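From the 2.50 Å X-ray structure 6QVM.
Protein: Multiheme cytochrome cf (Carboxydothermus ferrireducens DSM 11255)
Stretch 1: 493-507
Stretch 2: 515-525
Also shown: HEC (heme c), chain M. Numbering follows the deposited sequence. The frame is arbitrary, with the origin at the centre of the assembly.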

# COMPACT_ATOMS: atom_id res chain seq x y z
N PRO A 493 11.69 3.89 15.43
CA PRO A 493 12.60 2.77 15.13
C PRO A 493 12.98 1.89 16.32
O PRO A 493 12.88 0.66 16.22
CB PRO A 493 13.82 3.48 14.54
CG PRO A 493 13.24 4.69 13.89
CD PRO A 493 12.10 5.13 14.76
N ASN A 494 13.41 2.48 17.44
CA ASN A 494 13.75 1.68 18.61
C ASN A 494 12.56 0.85 19.06
O ASN A 494 12.66 -0.37 19.23
CB ASN A 494 14.25 2.57 19.74
CG ASN A 494 15.71 2.96 19.58
OD1 ASN A 494 16.41 2.47 18.70
ND2 ASN A 494 16.18 3.85 20.46
N GLU A 495 11.40 1.49 19.23
CA GLU A 495 10.20 0.78 19.67
C GLU A 495 9.83 -0.33 18.69
O GLU A 495 9.23 -1.34 19.10
CB GLU A 495 9.05 1.76 19.83
N LEU A 496 10.15 -0.17 17.41
CA LEU A 496 9.87 -1.22 16.43
C LEU A 496 10.71 -2.46 16.71
O LEU A 496 10.18 -3.57 16.77
CB LEU A 496 10.12 -0.70 15.02
CG LEU A 496 9.92 -1.70 13.88
CD1 LEU A 496 8.45 -1.76 13.48
CD2 LEU A 496 10.80 -1.35 12.70
N CYS A 497 12.03 -2.28 16.86
CA CYS A 497 12.90 -3.42 17.16
C CYS A 497 12.59 -4.00 18.53
O CYS A 497 12.53 -5.23 18.70
CB CYS A 497 14.36 -2.99 17.09
SG CYS A 497 14.77 -1.96 15.66
N MET A 498 12.38 -3.14 19.53
CA MET A 498 12.24 -3.62 20.90
C MET A 498 10.92 -4.34 21.15
O MET A 498 10.79 -5.02 22.17
CB MET A 498 12.40 -2.45 21.87
CG MET A 498 13.74 -1.73 21.78
SD MET A 498 14.00 -0.50 23.07
CE MET A 498 12.46 0.40 22.99
N GLU A 499 9.94 -4.21 20.24
CA GLU A 499 8.68 -4.93 20.40
C GLU A 499 8.89 -6.44 20.33
O GLU A 499 8.20 -7.19 21.03
CB GLU A 499 7.68 -4.47 19.34
CG GLU A 499 6.37 -5.26 19.34
CD GLU A 499 5.66 -5.22 18.00
OE1 GLU A 499 4.58 -5.82 17.89
OE2 GLU A 499 6.19 -4.58 17.07
N CYS A 500 9.82 -6.90 19.50
CA CYS A 500 10.12 -8.32 19.37
C CYS A 500 11.38 -8.74 20.12
O CYS A 500 11.42 -9.86 20.63
CB CYS A 500 10.28 -8.70 17.90
SG CYS A 500 8.81 -8.49 16.85
N HIS A 501 12.39 -7.89 20.19
CA HIS A 501 13.65 -8.23 20.84
C HIS A 501 13.65 -7.84 22.32
O HIS A 501 14.55 -7.18 22.83
CB HIS A 501 14.81 -7.58 20.10
CG HIS A 501 14.93 -8.04 18.68
ND1 HIS A 501 15.81 -9.03 18.29
CD2 HIS A 501 14.25 -7.68 17.56
CE1 HIS A 501 15.68 -9.24 16.99
NE2 HIS A 501 14.74 -8.43 16.53
N THR A 502 12.59 -8.25 23.01
CA THR A 502 12.46 -8.08 24.44
C THR A 502 12.43 -9.45 25.12
O THR A 502 11.94 -10.43 24.56
CB THR A 502 11.19 -7.30 24.79
OG1 THR A 502 11.09 -7.13 26.21
CG2 THR A 502 9.95 -8.02 24.27
N GLY A 503 13.00 -9.51 26.32
CA GLY A 503 12.95 -10.71 27.13
C GLY A 503 11.75 -10.66 28.05
O GLY A 503 10.91 -11.57 28.04
N GLU A 504 11.68 -9.60 28.86
CA GLU A 504 10.50 -9.22 29.63
C GLU A 504 9.99 -10.31 30.57
O GLU A 504 9.37 -11.28 30.13
CB GLU A 504 9.37 -8.79 28.68
CG GLU A 504 8.06 -8.49 29.39
CD GLU A 504 8.06 -7.17 30.15
OE1 GLU A 504 9.14 -6.65 30.48
OE2 GLU A 504 6.95 -6.66 30.42
N GLY A 505 10.23 -10.14 31.86
CA GLY A 505 9.70 -11.06 32.84
C GLY A 505 10.79 -11.83 33.57
O GLY A 505 10.68 -12.04 34.78
N PHE A 506 11.83 -12.24 32.84
CA PHE A 506 12.94 -12.99 33.42
C PHE A 506 13.46 -12.31 34.67
O PHE A 506 13.59 -11.08 34.72
CB PHE A 506 14.07 -13.14 32.39
CG PHE A 506 14.88 -11.88 32.19
CD1 PHE A 506 14.50 -10.93 31.26
CD2 PHE A 506 16.03 -11.66 32.94
CE1 PHE A 506 15.25 -9.78 31.08
CE2 PHE A 506 16.78 -10.52 32.77
CZ PHE A 506 16.39 -9.57 31.84
N THR A 507 13.74 -13.11 35.70
CA THR A 507 14.17 -12.58 36.98
C THR A 507 15.59 -13.03 37.28
O THR A 507 16.24 -13.71 36.48
CB THR A 507 13.20 -12.99 38.09
OG1 THR A 507 13.02 -14.41 38.06
CG2 THR A 507 11.86 -12.30 37.92
N VAL A 515 16.68 -16.93 29.84
CA VAL A 515 16.62 -15.55 29.38
C VAL A 515 16.82 -15.56 27.86
O VAL A 515 17.84 -16.06 27.36
CB VAL A 515 17.66 -14.66 30.08
CG1 VAL A 515 17.29 -14.48 31.54
CG2 VAL A 515 19.07 -15.24 29.98
N HIS A 516 15.83 -15.04 27.13
CA HIS A 516 15.82 -15.10 25.68
C HIS A 516 15.72 -13.69 25.10
O HIS A 516 14.87 -12.91 25.53
CB HIS A 516 14.67 -15.96 25.16
CG HIS A 516 14.79 -17.41 25.53
ND1 HIS A 516 14.32 -17.92 26.72
CD2 HIS A 516 15.34 -18.45 24.86
CE1 HIS A 516 14.57 -19.22 26.76
NE2 HIS A 516 15.18 -19.57 25.65
N HIS A 517 16.58 -13.39 24.11
CA HIS A 517 16.67 -12.12 23.39
C HIS A 517 16.34 -10.94 24.29
O HIS A 517 15.25 -10.35 24.18
CB HIS A 517 15.76 -12.13 22.16
CG HIS A 517 14.56 -13.01 22.29
ND1 HIS A 517 13.42 -12.62 22.95
CD2 HIS A 517 14.34 -14.28 21.87
CE1 HIS A 517 12.53 -13.61 22.92
NE2 HIS A 517 13.07 -14.62 22.26
N PRO A 518 17.25 -10.56 25.19
CA PRO A 518 16.93 -9.48 26.13
C PRO A 518 17.51 -8.15 25.69
O PRO A 518 17.95 -7.35 26.53
CB PRO A 518 17.60 -9.97 27.42
CG PRO A 518 18.85 -10.67 26.91
CD PRO A 518 18.52 -11.21 25.53
N GLN A 519 17.55 -7.91 24.38
CA GLN A 519 18.25 -6.74 23.86
C GLN A 519 17.64 -5.44 24.36
O GLN A 519 18.37 -4.49 24.68
CB GLN A 519 18.27 -6.77 22.33
CG GLN A 519 19.29 -7.73 21.74
CD GLN A 519 18.77 -9.15 21.62
OE1 GLN A 519 17.56 -9.37 21.63
NE2 GLN A 519 19.68 -10.11 21.50
N LYS A 520 16.31 -5.36 24.42
CA LYS A 520 15.66 -4.17 24.97
C LYS A 520 16.17 -3.87 26.37
O LYS A 520 16.56 -2.73 26.68
CB LYS A 520 14.14 -4.35 24.98
CG LYS A 520 13.39 -3.25 25.73
CD LYS A 520 11.89 -3.46 25.69
CE LYS A 520 11.16 -2.30 26.36
NZ LYS A 520 9.68 -2.42 26.20
N GLU A 521 16.19 -4.88 27.24
CA GLU A 521 16.55 -4.66 28.63
C GLU A 521 18.03 -4.34 28.80
O GLU A 521 18.40 -3.49 29.61
CB GLU A 521 16.16 -5.87 29.47
CG GLU A 521 14.65 -6.08 29.62
CD GLU A 521 14.00 -6.67 28.38
OE1 GLU A 521 12.75 -6.63 28.28
OE2 GLU A 521 14.73 -7.17 27.50
N VAL A 522 18.90 -5.03 28.05
CA VAL A 522 20.33 -4.73 28.11
C VAL A 522 20.59 -3.32 27.58
O VAL A 522 21.28 -2.51 28.21
CB VAL A 522 21.13 -5.77 27.33
CG1 VAL A 522 22.60 -5.33 27.19
CG2 VAL A 522 21.04 -7.12 27.99
N PHE A 523 20.03 -3.01 26.41
CA PHE A 523 20.30 -1.74 25.75
C PHE A 523 19.74 -0.57 26.55
O PHE A 523 20.40 0.47 26.69
CB PHE A 523 19.74 -1.75 24.34
CG PHE A 523 19.87 -0.45 23.61
CD1 PHE A 523 21.05 -0.10 22.98
CD2 PHE A 523 18.80 0.43 23.55
CE1 PHE A 523 21.17 1.10 22.31
CE2 PHE A 523 18.91 1.64 22.88
CZ PHE A 523 20.10 1.97 22.26
N THR A 524 18.53 -0.71 27.08
CA THR A 524 17.99 0.32 27.97
C THR A 524 18.65 0.30 29.34
O THR A 524 18.47 1.26 30.10
CB THR A 524 16.48 0.16 28.13
OG1 THR A 524 16.18 -1.16 28.59
CG2 THR A 524 15.77 0.42 26.80
N GLY A 525 19.42 -0.74 29.66
CA GLY A 525 20.04 -0.87 30.97
C GLY A 525 19.07 -1.09 32.11
O GLY A 525 19.38 -0.74 33.25
FE HEC M . 14.77 -8.72 14.56
CHA HEC M . 16.56 -11.57 13.94
CHB HEC M . 17.70 -6.92 14.74
CHC HEC M . 12.97 -5.80 14.49
CHD HEC M . 11.95 -10.52 15.25
NA HEC M . 16.75 -9.16 14.42
C1A HEC M . 17.27 -10.40 14.11
C2A HEC M . 18.71 -10.25 14.00
C3A HEC M . 19.02 -8.97 14.22
C4A HEC M . 17.80 -8.27 14.49
CMA HEC M . 20.43 -8.37 14.19
CAA HEC M . 19.70 -11.37 13.64
CBA HEC M . 19.83 -11.24 12.12
CGA HEC M . 20.80 -12.23 11.54
O1A HEC M . 21.70 -12.70 12.28
O2A HEC M . 20.67 -12.52 10.32
NB HEC M . 15.25 -6.72 14.63
C1B HEC M . 16.53 -6.20 14.61
C2B HEC M . 16.43 -4.76 14.43
C3B HEC M . 15.11 -4.44 14.37
C4B HEC M . 14.35 -5.68 14.49
CMB HEC M . 17.64 -3.80 14.39
CAB HEC M . 14.48 -3.04 14.20
CBB HEC M . 14.88 -2.41 12.84
NC HEC M . 12.85 -8.24 14.91
C1C HEC M . 12.28 -6.99 14.71
C2C HEC M . 10.83 -7.12 14.77
C3C HEC M . 10.55 -8.45 14.90
C4C HEC M . 11.81 -9.16 15.04
CMC HEC M . 9.85 -5.96 14.49
CAC HEC M . 9.16 -9.14 15.03
CBC HEC M . 8.20 -8.85 13.85
ND HEC M . 14.32 -10.75 14.57
C1D HEC M . 13.08 -11.26 14.94
C2D HEC M . 13.14 -12.70 14.93
C3D HEC M . 14.59 -13.04 14.51
C4D HEC M . 15.24 -11.76 14.32
CMD HEC M . 11.96 -13.63 15.28
CAD HEC M . 15.28 -14.42 14.34
CBD HEC M . 14.36 -15.49 13.75
CGD HEC M . 15.18 -16.64 13.20
O1D HEC M . 16.30 -16.89 13.72
O2D HEC M . 14.70 -17.30 12.25

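Stretch 2 enters the contact at V515, whose CG1 lies 3.4 Å from F506 CD2, an apolar contact made obliquely to the phenyl ring. H516 contributes mainly backbone: its O sits 3.3 Å from G503 CA, with an angle of 124° at the hydrogen, consistent with a CA-H...O contact. A CB on G503 would point toward stretch 2 and lie only 3.2 Å from that same oxygen, so the close approach uses the absence of a side chain.

H517 donates from ND1 to T502 O (3.1 Å, 147° at the hydrogen), and the acceptor lies near the plane of the imidazole, as a ring nitrogen donor requires. Its own carbonyl is not so engaged: H517 O is 3.2 Å from G503 N, but the angle is poor. The chains run closest in register at P518, whose CA is 4.3 Å from G503 CA; P518 also occupies the N-cap position of helix 519-524.

In the first turn of that helix, Q519 OE1 reaches 3.6 Å from H501 CB, at the edge of the imidazole whose NE2 binds the heme iron at 2.0 Å. K520 N then donates to H501 O (3.0 Å, 158°), tying the helix start to the backbone of this heme ligand. The K520 side chain is fully extended, all four chi angles t, and its CG passes 3.9 Å from M498 SD.

E521 is the most heavily bonded residue here. Its OE2 accepts from G503 N (3.1 Å, 172°), nearly linear, while OE1 accepts from T502 OG1 (2.7 Å) and, weakly, from E504 N (3.2 Å, 128°). One carboxylate thus gathers three consecutive residues of the loop. Farther along, F523 CE2 lies 4.3 Å from N494 ND2, and T524 CG2 lies 4.2 Å from M498 SD.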